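Local coordinates for putative nitrate transport protein (Thermoplasma volcanium, PDB 3MST) that is of unknown function but may bind nitrate or another small solute for transport, at residues 29-37 with 174-182; 87-97 with 108-119. All blocks are in the same frame, centred on the assembly; numbering follows the deposited sequence.

The two contacts lie on opposite sides of the chain's centre, with their own centres about 32 Å apart, and share no secondary-structure element. Contact 1 is a buried crossing of helix 32-36 with helix 169-184, its segments 137 residues apart at their nearest ends; it is almost wholly apolar and has a single hydrogen bond between its segments. Contact 2 is local and only partly buried: it closes a beta-alpha-beta unit at the edge of the five-stranded sheet. There a ladder of backbone bonds does most of the joining, and polar or charged side chains work at both ends. In sequence, contact 2 falls between the halves of contact 1.

Contact 1: residues 29-37 with 174-182; sequences PVSFPLLVI and AYEQGIDFI. With EDO (1,2-ethanediol), chain I.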
loop_
_atom_site.group_PDB
_atom_site.type_symbol
_atom_site.label_atom_id
_atom_site.label_comp_id
_atom_site.label_asym_id
_atom_site.label_seq_id
_atom_site.Cartn_x
_atom_site.Cartn_y
_atom_site.Cartn_z
ATOM N N PRO A 29 -4.434 -1.416 -2.053
ATOM C CA PRO A 29 -5.184 -1.348 -0.779
ATOM C C PRO A 29 -5.151 0.004 -0.086
ATOM O O PRO A 29 -6.050 0.314 0.710
ATOM C CB PRO A 29 -4.547 -2.441 0.068
ATOM C CG PRO A 29 -4.075 -3.451 -0.982
ATOM C CD PRO A 29 -3.545 -2.605 -2.097
ATOM N N VAL A 30 -4.164 0.846 -0.390
ATOM C CA VAL A 30 -4.160 2.191 0.195
ATOM C C VAL A 30 -5.434 2.961 -0.140
ATOM O O VAL A 30 -5.853 3.806 0.622
ATOM C CB VAL A 30 -2.912 3.019 -0.226
ATOM C CG1 VAL A 30 -2.984 3.420 -1.726
ATOM C CG2 VAL A 30 -2.757 4.265 0.651
ATOM N N SER A 31 -6.061 2.670 -1.292
ATOM C CA SER A 31 -7.290 3.351 -1.684
ATOM C C SER A 31 -8.553 2.887 -0.989
ATOM O O SER A 31 -9.559 3.600 -1.039
ATOM C CB SER A 31 -7.513 3.204 -3.185
ATOM O OG SER A 31 -7.871 1.888 -3.558
ATOM N N PHE A 32 -8.531 1.699 -0.391
ATOM C CA PHE A 32 -9.780 1.038 -0.059
ATOM C C PHE A 32 -10.623 1.834 0.935
ATOM O O PHE A 32 -11.852 1.870 0.758
ATOM C CB PHE A 32 -9.547 -0.376 0.424
ATOM C CG PHE A 32 -8.961 -1.323 -0.636
ATOM C CD1 PHE A 32 -8.798 -0.953 -1.963
ATOM C CD2 PHE A 32 -8.588 -2.574 -0.212
ATOM C CE1 PHE A 32 -8.250 -1.893 -2.876
ATOM C CE2 PHE A 32 -8.043 -3.513 -1.077
ATOM C CZ PHE A 32 -7.862 -3.159 -2.408
ATOM N N PRO A 33 -10.045 2.473 1.965
ATOM C CA PRO A 33 -10.878 3.236 2.888
ATOM C C PRO A 33 -11.632 4.364 2.208
ATOM O O PRO A 33 -12.756 4.701 2.677
ATOM C CB PRO A 33 -9.876 3.747 3.936
ATOM C CG PRO A 33 -8.819 2.643 3.949
ATOM C CD PRO A 33 -8.667 2.377 2.455
ATOM N N LEU A 34 -11.101 4.964 1.147
ATOM C CA LEU A 34 -11.831 6.035 0.440
ATOM C C LEU A 34 -12.803 5.451 -0.580
ATOM O O LEU A 34 -13.896 6.022 -0.780
ATOM C CB LEU A 34 -10.877 7.045 -0.185
ATOM C CG LEU A 34 -10.038 7.776 0.895
ATOM C CD1 LEU A 34 -9.046 8.771 0.214
ATOM C CD2 LEU A 34 -10.895 8.487 1.957
ATOM N N LEU A 35 -12.519 4.287 -1.183
ATOM C CA LEU A 35 -13.452 3.662 -2.103
ATOM C C LEU A 35 -14.744 3.350 -1.413
ATOM O O LEU A 35 -15.811 3.537 -1.983
ATOM C CB LEU A 35 -12.913 2.350 -2.704
ATOM C CG LEU A 35 -11.703 2.471 -3.637
ATOM C CD1 LEU A 35 -11.375 1.101 -4.191
ATOM C CD2 LEU A 35 -11.947 3.456 -4.822
ATOM N N VAL A 36 -14.671 2.831 -0.208
ATOM C CA VAL A 36 -15.875 2.273 0.416
ATOM C C VAL A 36 -16.873 3.345 0.794
ATOM O O VAL A 36 -18.077 3.050 0.864
ATOM C CB VAL A 36 -15.578 1.338 1.595
ATOM C CG1 VAL A 36 -14.848 0.086 1.085
ATOM C CG2 VAL A 36 -14.805 2.003 2.766
ATOM N N ILE A 37 -16.402 4.555 1.090
ATOM C CA ILE A 37 -17.297 5.674 1.462
ATOM C C ILE A 37 -17.227 6.815 0.441
ATOM O O ILE A 37 -17.568 7.967 0.753
ATOM C CB ILE A 37 -17.039 6.175 2.889
ATOM C CG1 ILE A 37 -15.588 6.662 3.066
ATOM C CG2 ILE A 37 -17.464 5.123 3.918
ATOM C CD1 ILE A 37 -15.411 7.485 4.334
ATOM N N ALA A 174 -11.528 11.604 6.630
ATOM C CA ALA A 174 -12.317 10.715 5.754
ATOM C C ALA A 174 -11.702 9.322 5.734
ATOM O O ALA A 174 -12.398 8.310 5.807
ATOM C CB ALA A 174 -12.453 11.278 4.360
ATOM N N TYR A 175 -10.384 9.272 5.657
ATOM C CA TYR A 175 -9.695 7.996 5.598
ATOM C C TYR A 175 -9.981 7.149 6.848
ATOM O O TYR A 175 -10.285 5.955 6.752
ATOM C CB TYR A 175 -8.196 8.222 5.395
ATOM C CG TYR A 175 -7.449 7.047 4.833
ATOM C CD1 TYR A 175 -6.923 6.070 5.679
ATOM C CD2 TYR A 175 -7.289 6.910 3.479
ATOM C CE1 TYR A 175 -6.233 4.990 5.168
ATOM C CE2 TYR A 175 -6.599 5.803 2.916
ATOM C CZ TYR A 175 -6.097 4.865 3.796
ATOM O OH TYR A 175 -5.406 3.786 3.271
ATOM N N GLU A 176 -9.897 7.768 8.037
ATOM C CA GLU A 176 -10.250 7.090 9.288
ATOM C C GLU A 176 -11.694 6.587 9.265
ATOM O O GLU A 176 -11.968 5.474 9.725
ATOM C CB GLU A 176 -10.052 8.028 10.489
ATOM C CG GLU A 176 -8.645 8.580 10.645
ATOM C CD GLU A 176 -7.641 7.584 11.227
ATOM O OE1 GLU A 176 -7.875 6.357 11.191
ATOM O OE2 GLU A 176 -6.592 8.038 11.740
ATOM N N GLN A 177 -12.615 7.419 8.764
ATOM C CA GLN A 177 -14.031 7.005 8.653
ATOM C C GLN A 177 -14.136 5.766 7.772
ATOM O O GLN A 177 -14.876 4.806 8.098
ATOM C CB GLN A 177 -14.931 8.141 8.146
ATOM C CG GLN A 177 -15.104 9.314 9.153
ATOM C CD GLN A 177 -15.855 10.477 8.522
ATOM O OE1 GLN A 177 -16.133 10.462 7.311
ATOM N NE2 GLN A 177 -16.180 11.496 9.325
ATOM N N GLY A 178 -13.365 5.746 6.685
ATOM C CA GLY A 178 -13.402 4.580 5.819
ATOM C C GLY A 178 -12.807 3.319 6.449
ATOM O O GLY A 178 -13.244 2.204 6.181
ATOM N N ILE A 179 -11.746 3.488 7.232
ATOM C CA ILE A 179 -11.169 2.368 7.979
ATOM C C ILE A 179 -12.241 1.765 8.917
ATOM O O ILE A 179 -12.403 0.558 8.967
ATOM C CB ILE A 179 -9.928 2.825 8.744
ATOM C CG1 ILE A 179 -8.772 3.131 7.807
ATOM C CG2 ILE A 179 -9.509 1.752 9.759
ATOM C CD1 ILE A 179 -7.546 3.679 8.523
ATOM N N ASP A 180 -13.006 2.625 9.581
ATOM C CA ASP A 180 -14.071 2.182 10.469
ATOM C C ASP A 180 -15.150 1.439 9.668
ATOM O O ASP A 180 -15.647 0.384 10.084
ATOM C CB ASP A 180 -14.697 3.372 11.224
ATOM C CG ASP A 180 -13.781 3.967 12.298
ATOM O OD1 ASP A 180 -12.796 3.323 12.699
ATOM O OD2 ASP A 180 -14.078 5.099 12.769
ATOM N N PHE A 181 -15.495 1.959 8.493
ATOM C CA PHE A 181 -16.463 1.281 7.644
ATOM C C PHE A 181 -16.004 -0.151 7.332
ATOM O O PHE A 181 -16.766 -1.104 7.457
ATOM C CB PHE A 181 -16.746 2.047 6.361
ATOM C CG PHE A 181 -17.788 1.399 5.485
ATOM C CD1 PHE A 181 -17.450 0.388 4.639
ATOM C CD2 PHE A 181 -19.107 1.790 5.545
ATOM C CE1 PHE A 181 -18.388 -0.240 3.821
ATOM C CE2 PHE A 181 -20.047 1.181 4.741
ATOM C CZ PHE A 181 -19.686 0.147 3.882
ATOM N N ILE A 182 -14.761 -0.323 6.924
ATOM C CA ILE A 182 -14.266 -1.639 6.549
ATOM C C ILE A 182 -14.352 -2.554 7.769
ATOM O O ILE A 182 -14.841 -3.664 7.633
ATOM C CB ILE A 182 -12.815 -1.572 5.963
ATOM C CG1 ILE A 182 -12.809 -0.833 4.635
ATOM C CG2 ILE A 182 -12.176 -3.013 5.891
ATOM C CD1 ILE A 182 -11.374 -0.511 4.171
HETATM C C1 EDO I . -15.889 13.229 5.349
HETATM O O1 EDO I . -15.126 12.946 6.525
HETATM C C2 EDO I . -16.418 11.941 4.717
HETATM O O2 EDO I . -17.666 11.542 5.296
#
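Pro33 O lies 3.2 Å from Gly178 CA, a CA-H...O contact in which the buried carbonyl has no conventional hydrogen-bond partner in the model. A side chain on Gly178 would collide with this oxygen, and its absence lets helix 32-36 cross the 174-182 part of the long helix at 80°, with the segment axes 7.6 Å apart. The packing is knobs-into-holes: the Pro33 ring fills a socket made by Tyr175, Gly178, Ile179 and Ile182. Pro33 CB stands over the centre of the Tyr175 ring, 3.8 Å from the centroid, in a CH-pi contact. With CG anti to the backbone N (chi1 -159°), the ring passes beneath Pro33, and the Tyr175 hydroxyl donates to Val30 O (2.7 Å), which lies at the ring edge. A phenylalanine in place of Tyr175 would probably keep the CH-pi contact with Pro33 but leave Val30 O without this donor. Val36 CG2 meets Phe181 CD1 (3.6 Å) and Ile182 CG1, while helix 186-197 touches Phe181 and Val36 through Ala189. At the end of 29-37, Ile37 CG1 takes the crowded position between backbone N and carbonyl carbon (chi1 59°), carrying CD1 to 3.6 Å from Gly178 N and 3.5 Å from Ala174 O.

Contact 2: residues 87-97 with 108-119; sequences ESSGRIYTLRK and LAYYDKAQVINA. With EDO (1,2-ethanediol), chain K; EDO (1,2-ethanediol), chain J.
Asn118 sets its CG opposite its own carbonyl carbon (chi1 -60°), and a chi2 of 96° turns the amide so that its two ends serve different residues of 87-97. ND2 gives a nearly straight bond to Leu95 O (2.9 Å), which lies in the amide plane, and also binds Asp102 OD1. Lys97, extended until it bends at chi4, brings NZ to 2.7 Å from Asn118 OD1, above the carbonyl plane. Between these residues and Gly90 run parallel strands 91-94 and 115-118, the two strands of a beta-alpha-beta unit whose helix is 100-112. Ile92 N and O bind Gln115 O and Ile117 N, and Thr94 repeats the pattern with Ile117 O and Ala119 N. Ile117 CB lies over one face of the Tyr93 ring, with CG2 3.4 Å from Tyr93 CE2; Ile92 CD1 packs against the helix at Leu108 and Ala109. A water joins Glu87 O, Gly90 N and Asp112 O. The two acids also meet through their side chains: Glu87 OE1 sits 2.5 Å from Asp112 OD2, and Arg149 forms salt bridges with both. That separation is consistent with one carboxyl holding a proton, while the arginine would offset the remaining charge.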
loop_
_atom_site.group_PDB
_atom_site.type_symbol
_atom_site.label_atom_id
_atom_site.label_comp_id
_atom_site.label_asym_id
_atom_site.label_seq_id
_atom_site.Cartn_x
_atom_site.Cartn_y
_atom_site.Cartn_z
ATOM N N GLU A 87 12.729 -18.892 4.164
ATOM C CA GLU A 87 13.534 -17.676 4.115
ATOM C C GLU A 87 15.040 -17.883 4.213
ATOM O O GLU A 87 15.790 -16.934 4.007
ATOM C CB GLU A 87 13.061 -16.644 5.145
ATOM C CG GLU A 87 11.713 -16.048 4.848
ATOM C CD GLU A 87 11.374 -14.972 5.853
ATOM O OE1 GLU A 87 12.025 -13.883 5.788
ATOM O OE2 GLU A 87 10.457 -15.203 6.675
ATOM N N SER A 88 15.465 -19.092 4.558
ATOM C CA SER A 88 16.876 -19.419 4.603
ATOM C C SER A 88 17.364 -20.127 3.345
ATOM O O SER A 88 18.446 -20.715 3.385
ATOM C CB SER A 88 17.141 -20.352 5.777
ATOM O OG SER A 88 16.778 -21.665 5.429
ATOM N N SER A 89 16.562 -20.122 2.266
ATOM C CA SER A 89 16.891 -20.846 1.046
ATOM C C SER A 89 17.754 -20.103 0.052
ATOM O O SER A 89 18.194 -20.712 -0.892
ATOM C CB SER A 89 15.609 -21.258 0.359
ATOM O OG SER A 89 14.929 -20.076 -0.131
ATOM N N GLY A 90 17.954 -18.789 0.212
ATOM C CA GLY A 90 18.758 -17.993 -0.697
ATOM C C GLY A 90 18.094 -17.296 -1.869
ATOM O O GLY A 90 18.725 -16.555 -2.621
ATOM N N ARG A 91 16.787 -17.551 -2.041
ATOM C CA ARG A 91 16.028 -16.841 -3.075
ATOM C C ARG A 91 14.690 -16.386 -2.518
ATOM O O ARG A 91 14.076 -17.134 -1.751
ATOM C CB ARG A 91 15.714 -17.749 -4.276
ATOM C CG ARG A 91 16.896 -18.295 -4.980
ATOM C CD ARG A 91 16.469 -19.067 -6.229
ATOM N NE ARG A 91 17.623 -19.787 -6.805
ATOM C CZ ARG A 91 17.496 -20.671 -7.786
ATOM N NH1 ARG A 91 16.323 -20.906 -8.323
ATOM N NH2 ARG A 91 18.550 -21.309 -8.261
ATOM N N ILE A 92 14.299 -15.170 -2.876
ATOM C CA ILE A 92 12.941 -14.675 -2.642
ATOM C C ILE A 92 12.353 -14.364 -4.016
ATOM O O ILE A 92 12.781 -13.461 -4.717
ATOM C CB ILE A 92 12.878 -13.390 -1.772
ATOM C CG1 ILE A 92 13.566 -13.588 -0.432
ATOM C CG2 ILE A 92 11.392 -12.969 -1.610
ATOM C CD1 ILE A 92 13.715 -12.276 0.413
ATOM N N TYR A 93 11.364 -15.166 -4.393
ATOM C CA TYR A 93 10.586 -14.913 -5.608
ATOM C C TYR A 93 9.532 -13.850 -5.309
ATOM O O TYR A 93 8.946 -13.874 -4.210
ATOM C CB TYR A 93 9.926 -16.241 -6.063
ATOM C CG TYR A 93 10.898 -17.164 -6.785
ATOM C CD1 TYR A 93 11.733 -17.997 -6.065
ATOM C CD2 TYR A 93 11.076 -17.073 -8.163
ATOM C CE1 TYR A 93 12.664 -18.793 -6.705
ATOM C CE2 TYR A 93 12.007 -17.869 -8.805
ATOM C CZ TYR A 93 12.801 -18.714 -8.046
ATOM O OH TYR A 93 13.746 -19.518 -8.646
ATOM N N THR A 94 9.287 -12.963 -6.257
ATOM C CA THR A 94 8.254 -11.943 -6.062
ATOM C C THR A 94 7.677 -11.543 -7.402
ATOM O O THR A 94 7.890 -12.238 -8.413
ATOM C CB THR A 94 8.831 -10.770 -5.243
ATOM O OG1 THR A 94 7.767 -9.951 -4.740
ATOM C CG2 THR A 94 9.826 -9.953 -6.030
ATOM N N LEU A 95 6.885 -10.486 -7.390
ATOM C CA LEU A 95 6.201 -9.982 -8.557
ATOM C C LEU A 95 7.089 -9.090 -9.425
ATOM O O LEU A 95 8.298 -9.108 -9.256
ATOM C CB LEU A 95 4.879 -9.357 -8.123
ATOM C CG LEU A 95 3.829 -10.296 -7.534
ATOM C CD1 LEU A 95 3.623 -11.511 -8.426
ATOM C CD2 LEU A 95 4.051 -10.666 -6.113
ATOM N N ARG A 96 6.554 -8.400 -10.416
ATOM C CA ARG A 96 7.453 -7.752 -11.350
ATOM C C ARG A 96 8.223 -6.606 -10.691
ATOM O O ARG A 96 7.792 -6.020 -9.699
ATOM C CB ARG A 96 6.686 -7.249 -12.570
ATOM C CG ARG A 96 5.748 -6.096 -12.238
ATOM C CD ARG A 96 4.751 -5.765 -13.365
ATOM N NE ARG A 96 4.013 -4.556 -13.007
ATOM C CZ ARG A 96 2.889 -4.553 -12.307
ATOM N NH1 ARG A 96 2.346 -5.693 -11.931
ATOM N NH2 ARG A 96 2.295 -3.413 -12.006
ATOM N N LYS A 97 9.371 -6.289 -11.285
ATOM C CA LYS A 97 10.248 -5.217 -10.825
ATOM C C LYS A 97 9.515 -3.882 -10.747
ATOM O O LYS A 97 8.707 -3.512 -11.633
ATOM C CB LYS A 97 11.466 -5.045 -11.744
ATOM C CG LYS A 97 12.455 -6.166 -11.728
ATOM C CD LYS A 97 13.662 -5.899 -12.651
ATOM C CE LYS A 97 14.795 -6.922 -12.515
ATOM N NZ LYS A 97 14.456 -8.352 -12.265
ATOM N N LEU A 108 13.934 -7.137 2.308
ATOM C CA LEU A 108 13.971 -8.337 3.087
ATOM C C LEU A 108 15.175 -9.201 2.723
ATOM O O LEU A 108 15.751 -9.911 3.603
ATOM C CB LEU A 108 12.695 -9.143 2.897
ATOM C CG LEU A 108 12.561 -10.422 3.722
ATOM C CD1 LEU A 108 12.725 -10.250 5.240
ATOM C CD2 LEU A 108 11.204 -11.103 3.418
ATOM N N ALA A 109 15.529 -9.188 1.443
ATOM C CA ALA A 109 16.633 -10.009 0.940
ATOM C C ALA A 109 17.949 -9.703 1.643
ATOM O O ALA A 109 18.811 -10.575 1.757
ATOM C CB ALA A 109 16.778 -9.844 -0.538
ATOM N N TYR A 110 18.122 -8.467 2.109
ATOM C CA TYR A 110 19.350 -8.125 2.840
ATOM C C TYR A 110 19.499 -8.966 4.090
ATOM O O TYR A 110 20.566 -9.507 4.399
ATOM C CB TYR A 110 19.336 -6.609 3.200
ATOM C CG TYR A 110 20.579 -6.207 3.937
ATOM C CD1 TYR A 110 21.754 -5.941 3.226
ATOM C CD2 TYR A 110 20.614 -6.154 5.316
ATOM C CE1 TYR A 110 22.953 -5.614 3.915
ATOM C CE2 TYR A 110 21.794 -5.827 6.025
ATOM C CZ TYR A 110 22.957 -5.572 5.296
ATOM O OH TYR A 110 24.115 -5.272 6.024
ATOM N N TYR A 111 18.408 -9.040 4.810
ATOM C CA TYR A 111 18.333 -9.752 6.068
ATOM C C TYR A 111 18.343 -11.275 5.899
ATOM O O TYR A 111 18.923 -12.041 6.714
ATOM C CB TYR A 111 17.091 -9.316 6.867
ATOM C CG TYR A 111 17.200 -7.850 7.221
ATOM C CD1 TYR A 111 18.020 -7.416 8.254
ATOM C CD2 TYR A 111 16.593 -6.898 6.435
ATOM C CE1 TYR A 111 18.205 -6.084 8.517
ATOM C CE2 TYR A 111 16.759 -5.558 6.673
ATOM C CZ TYR A 111 17.581 -5.131 7.705
ATOM O OH TYR A 111 17.765 -3.780 7.918
ATOM N N ASP A 112 17.669 -11.744 4.867
ATOM C CA ASP A 112 17.583 -13.165 4.617
ATOM C C ASP A 112 18.799 -13.699 3.847
ATOM O O ASP A 112 18.871 -14.903 3.607
ATOM C CB ASP A 112 16.287 -13.505 3.865
ATOM C CG ASP A 112 15.038 -13.455 4.735
ATOM O OD1 ASP A 112 15.149 -13.325 5.969
ATOM O OD2 ASP A 112 13.908 -13.572 4.182
ATOM N N LYS A 113 19.693 -12.834 3.381
ATOM C CA LYS A 113 20.854 -13.220 2.578
ATOM C C LYS A 113 20.367 -13.974 1.350
ATOM O O LYS A 113 20.796 -15.102 1.062
ATOM C CB LYS A 113 21.849 -14.040 3.418
ATOM C CG LYS A 113 22.381 -13.264 4.639
ATOM C CD LYS A 113 23.362 -14.081 5.491
ATOM C CE LYS A 113 23.897 -13.239 6.664
ATOM N NZ LYS A 113 22.818 -12.861 7.622
ATOM N N ALA A 114 19.498 -13.293 0.591
ATOM C CA ALA A 114 18.858 -13.877 -0.579
ATOM C C ALA A 114 19.046 -13.032 -1.813
ATOM O O ALA A 114 19.253 -11.804 -1.744
ATOM C CB ALA A 114 17.384 -14.050 -0.310
ATOM N N GLN A 115 18.859 -13.672 -2.961
ATOM C CA GLN A 115 18.653 -12.993 -4.218
ATOM C C GLN A 115 17.160 -12.949 -4.552
ATOM O O GLN A 115 16.442 -13.883 -4.275
ATOM C CB GLN A 115 19.392 -13.676 -5.383
ATOM C CG GLN A 115 20.891 -13.754 -5.184
ATOM C CD GLN A 115 21.509 -12.388 -5.073
ATOM O OE1 GLN A 115 21.198 -11.515 -5.868
ATOM N NE2 GLN A 115 22.416 -12.196 -4.084
ATOM N N VAL A 116 16.715 -11.830 -5.085
ATOM C CA VAL A 116 15.321 -11.620 -5.518
ATOM C C VAL A 116 15.209 -12.071 -6.970
ATOM O O VAL A 116 15.963 -11.602 -7.824
ATOM C CB VAL A 116 14.881 -10.142 -5.321
ATOM C CG1 VAL A 116 13.470 -9.920 -5.925
ATOM C CG2 VAL A 116 14.946 -9.775 -3.853
ATOM N N ILE A 117 14.184 -12.863 -7.260
ATOM C CA ILE A 117 13.834 -13.283 -8.631
ATOM C C ILE A 117 12.405 -12.782 -8.895
ATOM O O ILE A 117 11.466 -13.190 -8.224
ATOM C CB ILE A 117 13.912 -14.823 -8.765
ATOM C CG1 ILE A 117 15.255 -15.395 -8.237
ATOM C CG2 ILE A 117 13.633 -15.265 -10.211
ATOM C CD1 ILE A 117 16.482 -14.964 -9.023
ATOM N N ASN A 118 12.287 -11.854 -9.845
ATOM C CA ASN A 118 10.991 -11.281 -10.237
ATOM C C ASN A 118 10.291 -12.261 -11.174
ATOM O O ASN A 118 10.880 -12.759 -12.167
ATOM C CB ASN A 118 11.189 -9.902 -10.858
ATOM C CG ASN A 118 11.847 -8.960 -9.891
ATOM O OD1 ASN A 118 13.078 -8.791 -9.931
ATOM N ND2 ASN A 118 11.075 -8.441 -8.946
ATOM N N ALA A 119 9.011 -12.505 -10.902
ATOM C CA ALA A 119 8.245 -13.541 -11.553
ATOM C C ALA A 119 6.779 -13.103 -11.481
ATOM O O ALA A 119 6.449 -11.908 -11.582
ATOM C CB ALA A 119 8.474 -14.953 -10.927
HETATM C C1 EDO K . 19.462 -9.085 -3.484
HETATM O O1 EDO K . 20.577 -8.497 -4.165
HETATM C C2 EDO K . 18.304 -8.880 -4.415
HETATM O O2 EDO K . 18.518 -9.620 -5.628
HETATM C C1 EDO J . 20.219 -18.332 -6.047
HETATM O O1 EDO J . 20.072 -19.511 -5.266
HETATM C C2 EDO J . 20.924 -17.313 -5.202
HETATM O O2 EDO J . 22.221 -17.873 -4.887
HETATM O O HOH W 1 17.694 -16.829 2.094
#